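Local coordinates for putative signal recognition particle protein (Chaetomium thermophilum, PDB 5CK4), which is the Arf-like GTPase beta subunit of the signal recognition particle receptor, binds GDP and GTP, and probably serves protein translocation at the endoplasmic reticulum, at residues A[23-28]-A[186-191]; A[128-133]-A[190-195]; A[231-236]-A[291-296]. One frame throughout, in Å; residues are numbered along the deposited sequence. Where two conformers were deposited one is given.

Interaction 1: A[23-28]-A[186-191]. With GDP (guanosine-5'-diphosphate), chain C.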
loop_
_atom_site.group_PDB
_atom_site.type_symbol
_atom_site.label_atom_id
_atom_site.label_comp_id
_atom_site.label_asym_id
_atom_site.label_seq_id
_atom_site.Cartn_x
_atom_site.Cartn_y
_atom_site.Cartn_z
ATOM N N LEU A 23 7.222 1.885 2.029
ATOM C CA LEU A 23 7.003 2.038 0.589
ATOM C C LEU A 23 5.683 2.731 0.293
ATOM O O LEU A 23 4.619 2.311 0.752
ATOM C CB LEU A 23 7.029 0.687 -0.147
ATOM C CG LEU A 23 8.393 0.088 -0.499
ATOM C CD1 LEU A 23 8.215 -1.281 -1.133
ATOM C CD2 LEU A 23 9.180 1.012 -1.429
ATOM N N LEU A 24 5.759 3.786 -0.502
ATOM C CA LEU A 24 4.572 4.493 -0.944
ATOM C C LEU A 24 4.263 4.027 -2.376
ATOM O O LEU A 24 5.024 4.302 -3.304
ATOM C CB LEU A 24 4.829 6.001 -0.870
ATOM C CG LEU A 24 3.690 6.919 -1.335
ATOM C CD1 LEU A 24 2.426 6.632 -0.548
ATOM C CD2 LEU A 24 4.100 8.389 -1.211
ATOM N N ILE A 25 3.158 3.304 -2.535
ATOM C CA ILE A 25 2.814 2.603 -3.771
ATOM C C ILE A 25 1.443 3.089 -4.247
ATOM O O ILE A 25 0.587 3.395 -3.428
ATOM C CB ILE A 25 2.684 1.083 -3.486
ATOM C CG1 ILE A 25 4.019 0.495 -3.038
ATOM C CG2 ILE A 25 2.191 0.309 -4.704
ATOM C CD1 ILE A 25 3.927 -1.008 -2.729
ATOM N N GLY A 26 1.223 3.147 -5.559
ATOM C CA GLY A 26 -0.108 3.439 -6.074
ATOM C C GLY A 26 -0.078 3.890 -7.518
ATOM O O GLY A 26 0.992 4.195 -8.049
ATOM N N PRO A 27 -1.253 3.942 -8.164
ATOM C CA PRO A 27 -1.280 4.360 -9.569
ATOM C C PRO A 27 -0.896 5.827 -9.702
ATOM O O PRO A 27 -1.009 6.586 -8.737
ATOM C CB PRO A 27 -2.744 4.164 -9.970
ATOM C CG PRO A 27 -3.513 4.271 -8.686
ATOM C CD PRO A 27 -2.605 3.721 -7.614
ATOM N N SER A 28 -0.451 6.220 -10.887
ATOM C CA SER A 28 -0.143 7.620 -11.142
ATOM C C SER A 28 -1.363 8.507 -10.868
ATOM O O SER A 28 -2.493 8.092 -11.092
ATOM C CB SER A 28 0.310 7.796 -12.586
ATOM O OG SER A 28 1.480 7.039 -12.838
ATOM N N ALA A 186 -7.486 -1.777 -8.373
ATOM C CA ALA A 186 -7.625 -3.029 -7.620
ATOM C C ALA A 186 -6.674 -4.100 -8.148
ATOM O O ALA A 186 -6.202 -4.937 -7.399
ATOM C CB ALA A 186 -9.049 -3.533 -7.686
ATOM N N SER A 187 -6.428 -4.088 -9.450
ATOM C CA SER A 187 -5.489 -5.032 -10.044
ATOM C C SER A 187 -4.086 -4.860 -9.449
ATOM O O SER A 187 -3.410 -5.834 -9.130
ATOM C CB SER A 187 -5.472 -4.872 -11.565
ATOM O OG SER A 187 -4.591 -5.802 -12.145
ATOM N N TYR A 188 -3.655 -3.613 -9.302
ATOM C CA TYR A 188 -2.371 -3.302 -8.669
ATOM C C TYR A 188 -2.369 -3.728 -7.210
ATOM O O TYR A 188 -1.434 -4.394 -6.742
ATOM C CB TYR A 188 -2.091 -1.804 -8.765
ATOM C CG TYR A 188 -0.663 -1.383 -8.480
ATOM C CD1 TYR A 188 0.335 -2.315 -8.198
ATOM C CD2 TYR A 188 -0.317 -0.039 -8.499
ATOM C CE1 TYR A 188 1.643 -1.911 -7.933
ATOM C CE2 TYR A 188 0.971 0.374 -8.232
ATOM C CZ TYR A 188 1.951 -0.567 -7.957
ATOM O OH TYR A 188 3.241 -0.129 -7.721
ATOM N N LEU A 189 -3.421 -3.353 -6.489
ATOM C CA LEU A 189 -3.537 -3.740 -5.081
ATOM C C LEU A 189 -3.529 -5.265 -4.928
ATOM O O LEU A 189 -2.900 -5.817 -4.003
ATOM C CB LEU A 189 -4.809 -3.133 -4.471
ATOM C CG LEU A 189 -5.090 -3.493 -3.006
ATOM C CD1 LEU A 189 -3.943 -3.034 -2.103
ATOM C CD2 LEU A 189 -6.394 -2.836 -2.598
ATOM N N TYR A 190 -4.225 -5.957 -5.826
ATOM C CA TYR A 190 -4.220 -7.416 -5.806
ATOM C C TYR A 190 -2.786 -7.951 -5.822
ATOM O O TYR A 190 -2.433 -8.795 -5.002
ATOM C CB TYR A 190 -5.019 -7.986 -6.996
ATOM C CG TYR A 190 -5.324 -9.485 -6.911
ATOM C CD1 TYR A 190 -4.366 -10.439 -7.240
ATOM C CD2 TYR A 190 -6.577 -9.939 -6.518
ATOM C CE1 TYR A 190 -4.650 -11.809 -7.163
ATOM C CE2 TYR A 190 -6.869 -11.300 -6.450
ATOM C CZ TYR A 190 -5.904 -12.227 -6.769
ATOM O OH TYR A 190 -6.192 -13.584 -6.699
ATOM N N ASP A 191 -1.966 -7.449 -6.746
ATOM C CA ASP A 191 -0.582 -7.906 -6.872
ATOM C C ASP A 191 0.256 -7.572 -5.646
ATOM O O ASP A 191 1.119 -8.350 -5.250
ATOM C CB ASP A 191 0.097 -7.310 -8.115
ATOM C CG ASP A 191 -0.439 -7.884 -9.410
ATOM O OD1 ASP A 191 -0.995 -8.999 -9.382
ATOM O OD2 ASP A 191 -0.305 -7.207 -10.453
HETATM P PB GDP C . 1.417 10.994 -8.225
HETATM O O1B GDP C . 2.820 11.249 -7.755
HETATM O O2B GDP C . 0.847 9.791 -7.488
HETATM O O3B GDP C . 1.330 10.702 -9.705
HETATM O O3A GDP C . 0.442 12.224 -7.897
HETATM P PA GDP C . 0.836 13.782 -7.733
HETATM O O1A GDP C . 1.562 14.013 -6.446
HETATM O O2A GDP C . 1.572 14.318 -8.934
HETATM O "O5'" GDP C . -0.661 14.322 -7.635
HETATM C "C5'" GDP C . -1.531 14.204 -8.749
HETATM C "C4'" GDP C . -2.491 15.382 -8.708
HETATM O "O4'" GDP C . -3.401 15.212 -7.619
HETATM C "C3'" GDP C . -1.772 16.703 -8.470
HETATM O "O3'" GDP C . -2.476 17.701 -9.210
HETATM C "C2'" GDP C . -1.974 16.973 -6.991
HETATM O "O2'" GDP C . -2.000 18.363 -6.676
HETATM C "C1'" GDP C . -3.339 16.362 -6.766
HETATM N N9 GDP C . -3.554 15.957 -5.361
HETATM C C8 GDP C . -2.723 15.250 -4.566
HETATM N N7 GDP C . -3.291 15.054 -3.343
HETATM C C5 GDP C . -4.506 15.622 -3.375
HETATM C C6 GDP C . -5.617 15.794 -2.428
HETATM O O6 GDP C . -5.536 15.304 -1.277
HETATM N N1 GDP C . -6.711 16.447 -2.864
HETATM C C2 GDP C . -6.807 16.973 -4.104
HETATM N N2 GDP C . -7.934 17.633 -4.466
HETATM N N3 GDP C . -5.819 16.860 -5.024
HETATM C C4 GDP C . -4.671 16.214 -4.706
HETATM O O HOH W 1 3.866 2.553 -7.207
#

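Interaction 2: A[128-133]-A[190-195]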
loop_
_atom_site.group_PDB
_atom_site.type_symbol
_atom_site.label_atom_id
_atom_site.label_comp_id
_atom_site.label_asym_id
_atom_site.label_seq_id
_atom_site.Cartn_x
_atom_site.Cartn_y
_atom_site.Cartn_z
ATOM N N GLN A 128 8.868 -6.735 -6.399
ATOM C CA GLN A 128 9.980 -7.619 -6.063
ATOM C C GLN A 128 10.416 -7.446 -4.616
ATOM O O GLN A 128 10.765 -8.417 -3.961
ATOM C CB GLN A 128 11.164 -7.416 -7.008
ATOM C CG GLN A 128 10.859 -7.767 -8.453
ATOM C CD GLN A 128 10.049 -9.043 -8.595
ATOM O OE1 GLN A 128 10.562 -10.149 -8.402
ATOM N NE2 GLN A 128 8.769 -8.895 -8.938
ATOM N N HIS A 129 10.379 -6.215 -4.115
ATOM C CA HIS A 129 10.650 -5.963 -2.702
ATOM C C HIS A 129 9.670 -6.703 -1.790
ATOM O O HIS A 129 10.030 -7.135 -0.700
ATOM C CB HIS A 129 10.584 -4.464 -2.393
ATOM C CG HIS A 129 11.623 -3.647 -3.102
ATOM N ND1 HIS A 129 12.972 -3.913 -3.009
ATOM C CD2 HIS A 129 11.509 -2.557 -3.899
ATOM C CE1 HIS A 129 13.645 -3.031 -3.727
ATOM N NE2 HIS A 129 12.780 -2.196 -4.275
ATOM N N LEU A 130 8.420 -6.829 -2.231
ATOM C CA LEU A 130 7.377 -7.399 -1.383
ATOM C C LEU A 130 7.449 -8.926 -1.308
ATOM O O LEU A 130 6.895 -9.528 -0.403
ATOM C CB LEU A 130 5.993 -6.920 -1.839
ATOM C CG LEU A 130 5.880 -5.384 -1.909
ATOM C CD1 LEU A 130 4.542 -4.897 -2.484
ATOM C CD2 LEU A 130 6.120 -4.766 -0.549
ATOM N N LEU A 131 8.155 -9.542 -2.253
ATOM C CA LEU A 131 8.293 -11.000 -2.287
ATOM C C LEU A 131 9.362 -11.515 -1.324
ATOM O O LEU A 131 9.338 -12.676 -0.906
ATOM C CB LEU A 131 8.626 -11.451 -3.711
ATOM C CG LEU A 131 7.510 -11.258 -4.746
ATOM C CD1 LEU A 131 8.027 -11.537 -6.156
ATOM C CD2 LEU A 131 6.337 -12.171 -4.416
ATOM N N ASN A 132 10.287 -10.632 -0.970
ATOM C CA ASN A 132 11.487 -10.981 -0.219
ATOM C C ASN A 132 11.205 -11.217 1.267
ATOM O O ASN A 132 10.663 -10.345 1.938
ATOM C CB ASN A 132 12.497 -9.839 -0.386
ATOM C CG ASN A 132 13.914 -10.247 -0.049
ATOM O OD1 ASN A 132 14.151 -11.039 0.862
ATOM N ND2 ASN A 132 14.870 -9.693 -0.783
ATOM N N PRO A 133 11.592 -12.392 1.792
ATOM C CA PRO A 133 11.415 -12.730 3.213
ATOM C C PRO A 133 11.922 -11.650 4.179
ATOM O O PRO A 133 11.331 -11.465 5.242
ATOM C CB PRO A 133 12.234 -14.014 3.365
ATOM C CG PRO A 133 12.143 -14.656 2.022
ATOM C CD PRO A 133 12.142 -13.523 1.022
ATOM N N TYR A 190 -4.225 -5.957 -5.826
ATOM C CA TYR A 190 -4.220 -7.416 -5.806
ATOM C C TYR A 190 -2.786 -7.951 -5.822
ATOM O O TYR A 190 -2.433 -8.795 -5.002
ATOM C CB TYR A 190 -5.019 -7.986 -6.996
ATOM C CG TYR A 190 -5.324 -9.485 -6.911
ATOM C CD1 TYR A 190 -4.366 -10.439 -7.240
ATOM C CD2 TYR A 190 -6.577 -9.939 -6.518
ATOM C CE1 TYR A 190 -4.650 -11.809 -7.163
ATOM C CE2 TYR A 190 -6.869 -11.300 -6.450
ATOM C CZ TYR A 190 -5.904 -12.227 -6.769
ATOM O OH TYR A 190 -6.192 -13.584 -6.699
ATOM N N ASP A 191 -1.966 -7.449 -6.746
ATOM C CA ASP A 191 -0.582 -7.906 -6.872
ATOM C C ASP A 191 0.256 -7.572 -5.646
ATOM O O ASP A 191 1.119 -8.350 -5.250
ATOM C CB ASP A 191 0.097 -7.310 -8.115
ATOM C CG ASP A 191 -0.439 -7.884 -9.410
ATOM O OD1 ASP A 191 -0.995 -8.999 -9.382
ATOM O OD2 ASP A 191 -0.305 -7.207 -10.453
ATOM N N VAL A 192 0.017 -6.402 -5.064
ATOM C CA VAL A 192 0.735 -5.991 -3.860
ATOM C C VAL A 192 0.459 -6.963 -2.709
ATOM O O VAL A 192 1.386 -7.509 -2.102
ATOM C CB VAL A 192 0.383 -4.536 -3.449
ATOM C CG1 VAL A 192 0.741 -4.266 -2.005
ATOM C CG2 VAL A 192 1.104 -3.530 -4.377
ATOM N N LEU A 193 -0.821 -7.163 -2.406
ATOM C CA LEU A 193 -1.214 -8.089 -1.347
ATOM C C LEU A 193 -0.815 -9.546 -1.637
ATOM O O LEU A 193 -0.397 -10.273 -0.727
ATOM C CB LEU A 193 -2.722 -7.967 -1.082
ATOM C CG LEU A 193 -3.175 -6.572 -0.630
ATOM C CD1 LEU A 193 -4.668 -6.564 -0.311
ATOM C CD2 LEU A 193 -2.382 -6.137 0.598
ATOM N N LEU A 194 -0.963 -9.993 -2.883
ATOM C CA LEU A 194 -0.589 -11.379 -3.213
ATOM C C LEU A 194 0.917 -11.576 -3.045
ATOM O O LEU A 194 1.372 -12.634 -2.626
ATOM C CB LEU A 194 -1.003 -11.747 -4.642
ATOM C CG LEU A 194 -0.813 -13.228 -4.998
ATOM C CD1 LEU A 194 -1.711 -14.118 -4.101
ATOM C CD2 LEU A 194 -1.081 -13.499 -6.481
ATOM N N SER A 195 1.686 -10.541 -3.358
ATOM C CA SER A 195 3.140 -10.617 -3.186
ATOM C C SER A 195 3.493 -10.798 -1.704
ATOM O O SER A 195 4.326 -11.627 -1.357
ATOM C CB SER A 195 3.823 -9.373 -3.757
ATOM O OG SER A 195 3.714 -9.356 -5.172
#

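Interaction 3: A[231-236]-A[291-296]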
loop_
_atom_site.group_PDB
_atom_site.type_symbol
_atom_site.label_atom_id
_atom_site.label_comp_id
_atom_site.label_asym_id
_atom_site.label_seq_id
_atom_site.Cartn_x
_atom_site.Cartn_y
_atom_site.Cartn_z
ATOM N N LEU A 231 -16.820 2.916 2.001
ATOM C CA LEU A 231 -17.239 2.491 0.666
ATOM C C LEU A 231 -16.043 2.093 -0.213
ATOM O O LEU A 231 -16.148 1.175 -1.031
ATOM C CB LEU A 231 -18.068 3.589 -0.011
ATOM C CG LEU A 231 -19.577 3.375 0.047
ATOM C CD1 LEU A 231 -20.313 4.587 -0.511
ATOM C CD2 LEU A 231 -19.939 2.113 -0.723
ATOM N N VAL A 232 -14.917 2.785 -0.053
ATOM C CA VAL A 232 -13.682 2.393 -0.742
ATOM C C VAL A 232 -13.341 0.952 -0.340
ATOM O O VAL A 232 -13.020 0.096 -1.185
ATOM C CB VAL A 232 -12.491 3.320 -0.369
ATOM C CG1 VAL A 232 -11.182 2.745 -0.879
ATOM C CG2 VAL A 232 -12.686 4.733 -0.918
ATOM N N LYS A 233 -13.448 0.682 0.957
ATOM C CA LYS A 233 -13.180 -0.657 1.488
ATOM C C LYS A 233 -14.061 -1.738 0.844
ATOM O O LYS A 233 -13.543 -2.733 0.357
ATOM C CB LYS A 233 -13.345 -0.684 3.014
ATOM C CG LYS A 233 -13.045 -2.052 3.662
ATOM C CD LYS A 233 -13.191 -1.973 5.180
ATOM C CE LYS A 233 -12.536 -3.165 5.876
ATOM N NZ LYS A 233 -13.412 -4.373 5.901
ATOM N N SER A 234 -15.381 -1.541 0.843
ATOM C CA SER A 234 -16.282 -2.553 0.294
ATOM C C SER A 234 -16.155 -2.696 -1.232
ATOM O O SER A 234 -16.217 -3.804 -1.760
ATOM C CB SER A 234 -17.738 -2.287 0.703
ATOM O OG SER A 234 -18.221 -1.086 0.137
ATOM N N ARG A 235 -15.955 -1.592 -1.937
ATOM C CA ARG A 235 -15.791 -1.666 -3.393
ATOM C C ARG A 235 -14.502 -2.383 -3.794
ATOM O O ARG A 235 -14.484 -3.168 -4.750
ATOM C CB ARG A 235 -15.837 -0.279 -4.017
ATOM C CG ARG A 235 -17.243 0.287 -4.013
ATOM C CD ARG A 235 -17.364 1.504 -4.887
ATOM N NE ARG A 235 -18.593 2.216 -4.580
ATOM C CZ ARG A 235 -18.940 3.378 -5.127
ATOM N NH1 ARG A 235 -18.146 3.957 -6.016
ATOM N NH2 ARG A 235 -20.082 3.955 -4.781
ATOM N N LEU A 236 -13.432 -2.107 -3.067
ATOM C CA LEU A 236 -12.161 -2.804 -3.303
ATOM C C LEU A 236 -12.279 -4.291 -2.984
ATOM O O LEU A 236 -11.775 -5.135 -3.734
ATOM C CB LEU A 236 -11.031 -2.183 -2.481
ATOM C CG LEU A 236 -10.456 -0.824 -2.932
ATOM C CD1 LEU A 236 -9.412 -0.345 -1.939
ATOM C CD2 LEU A 236 -9.867 -0.886 -4.337
ATOM N N VAL A 291 -4.326 -5.127 7.168
ATOM C CA VAL A 291 -4.652 -4.291 6.016
ATOM C C VAL A 291 -5.825 -3.410 6.405
ATOM O O VAL A 291 -6.872 -3.930 6.797
ATOM C CB VAL A 291 -4.999 -5.130 4.753
ATOM C CG1 VAL A 291 -5.262 -4.207 3.564
ATOM C CG2 VAL A 291 -3.849 -6.087 4.412
ATOM N N GLU A 292 -5.642 -2.086 6.359
ATOM C CA GLU A 292 -6.710 -1.162 6.794
ATOM C C GLU A 292 -6.932 -0.039 5.773
ATOM O O GLU A 292 -5.982 0.488 5.191
ATOM C CB GLU A 292 -6.389 -0.559 8.178
ATOM C CG GLU A 292 -7.515 0.309 8.768
ATOM C CD GLU A 292 -7.279 0.725 10.217
ATOM O OE1 GLU A 292 -6.554 0.008 10.948
ATOM O OE2 GLU A 292 -7.825 1.777 10.626
ATOM N N VAL A 293 -8.188 0.342 5.573
ATOM C CA VAL A 293 -8.513 1.414 4.640
ATOM C C VAL A 293 -8.786 2.669 5.466
ATOM O O VAL A 293 -9.533 2.623 6.451
ATOM C CB VAL A 293 -9.736 1.053 3.787
ATOM C CG1 VAL A 293 -10.106 2.195 2.834
ATOM C CG2 VAL A 293 -9.475 -0.235 3.014
ATOM N N MET A 294 -8.176 3.784 5.094
ATOM C CA MET A 294 -8.328 5.013 5.892
ATOM C C MET A 294 -8.393 6.210 4.958
ATOM O O MET A 294 -7.563 6.339 4.058
ATOM C CB MET A 294 -7.161 5.171 6.871
ATOM C CG MET A 294 -7.262 6.413 7.790
ATOM S SD MET A 294 -5.963 6.454 9.041
ATOM C CE MET A 294 -6.077 4.782 9.694
ATOM N N GLY A 295 -9.386 7.072 5.149
ATOM C CA GLY A 295 -9.483 8.269 4.332
ATOM C C GLY A 295 -8.553 9.378 4.773
ATOM O O GLY A 295 -8.133 9.450 5.935
ATOM N N GLY A 296 -8.218 10.252 3.834
ATOM C CA GLY A 296 -7.435 11.435 4.148
ATOM C C GLY A 296 -7.286 12.332 2.937
ATOM O O GLY A 296 -7.874 12.065 1.886
#

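Interaction 1: A[23-28]-A[186-191]
The phenol ring of Tyr188 turns one edge to the backbone at Gly26 and Pro27: Gly26 C lies 3.7 Å from Tyr188 CE2 and Pro27 N 4.1 Å from Tyr188 CD2, both near the plane of the ring. Arg123, from helix 123-131, makes a cation-pi contact with the same ring. Ile25 meets it obliquely, its CG2 methyl 3.2 Å from Tyr188 OH and 3.4 Å from CZ, a tight fit at the end of the strand. The ring is carried from helix 180-201 to the strand because CG stands opposite the backbone N (chi1 -165°). A tyrosine suits this buried place, since its carbons pack on Ile25 and Pro27 while its hydroxyl has a polar mate: a water lying in the ring plane, 2.8 Å from Tyr188 OH. The same water accepts a hydrogen bond from Gly26 N at 3.2 Å, tying the helix to a backbone amide just after the strand. Gly26 has backbone angles (162°/168°) at which a CB would jam against the preceding carbonyl oxygen, so only glycine fits comfortably. Beyond it, Pro27 and Ser28 line the nucleotide pocket, with Pro27 O 3.9 Å from GDP O2B. Strand 21-25 leads into the P-loop (Walker A motif), which runs from Gly26 to Lys32 and Thr33 at the start of helix 32-40, as in small GTPases.

Interaction 2: A[128-133]-A[190-195]
Leu131 and Ser195 bring the backbones of two helices close together, their CA atoms only 5.2 Å apart. The contact joins residues 128-133, on helix 123-131, to helix 180-201, two helices packed against the central sheet of the P-loop GTPase fold. Such an approach calls for a small residue, and Ser195 supplies it: its CB touches Leu130 CB at 3.8 Å and lies equally near Leu131 CD2. Leu131 points its CB along the interface, but with CG set opposite its own carbonyl carbon (chi1 -68°) the CD2 methyl swings over Ser195, ending 3.7 Å from Ser195 O. Deeper in, the branched end of Leu130 crosses Val192 at a slant, with Leu130 CD1 3.9 Å from Val192 CG1. Both side chains go on to touch Ile25 of strand 21-25, so the helix pair closes over the sheet with purely aliphatic groups, as suits a buried place. Leu127, a turn earlier, also packs on Val192 and Ser195. Outside this greasy patch, Arg199 of the longer helix hydrogen-bonds Asn132 O. The serine hydroxyl is satisfied within its own helix, Ser195 OG donating to Asp191 O at 2.8 Å. A phenylalanine in place of Ser195 would probably push the helices apart, since its ring would run into Leu130 and Leu131, and would leave Asp191 O without the hydroxyl's bond. As it stands, that oxygen takes two donors, Ser195 OG and Ser195 N, which reach it from opposite faces of the carbonyl plane.

Interaction 3: A[231-236]-A[291-296]
Val293 projects its CB from strand 291-295 toward helix 229-249, where its two methyls part between neighbouring residues. The CB itself lies 4.1 Å from Lys233 CB. From there CG1, held opposite the backbone N (chi1 178°), reaches Val232 CG1 at 3.9 Å and comes 4.1 Å from Lys233 N, while CG2 turns to the aliphatic root of the lysine, 3.9 Å from Lys233 CB. A valine suits this spot: it is a natural strand residue, and its short fork can meet the helix where the CA atoms of Lys233 and Val293 are only 6.0 Å apart. Lys233 plays two roles. Its first carbons pack on the valine, whereas the chain leads onward to an ammonium group that forms salt bridges with Glu237 and Glu282. Val232, by contrast, faces inward, packing also on Ala218 of strand 214-219. That strand pairs in parallel with 291-295, and the polypeptide leaves it, runs through helix 229-249 and, after a long connection, enters the neighbouring strand. The contact therefore holds the helix of a beta-alpha-beta crossover against its second strand, the recurring unit of the P-loop GTPase fold.

All three contacts pack a helix of the GTPase fold, but at different depths. Interactions 1 and 2 are buried, use the same helix 180-201 and touch each other through strand 21-25. Interaction 3 is partly buried, at a strand farther along the same sheet, on the other side of the chain's centre from interaction 2. Leu189 on Leu236 joins it to the first, Leu193 on Val291 to the second. Chemistry follows place: next to the nucleotide, interaction 1 adds an aromatic ring and a bridging water; interaction 2 is a close, largely aliphatic helix pair; interaction 3 mixes valines with a lysine whose charge is paired beyond the contact.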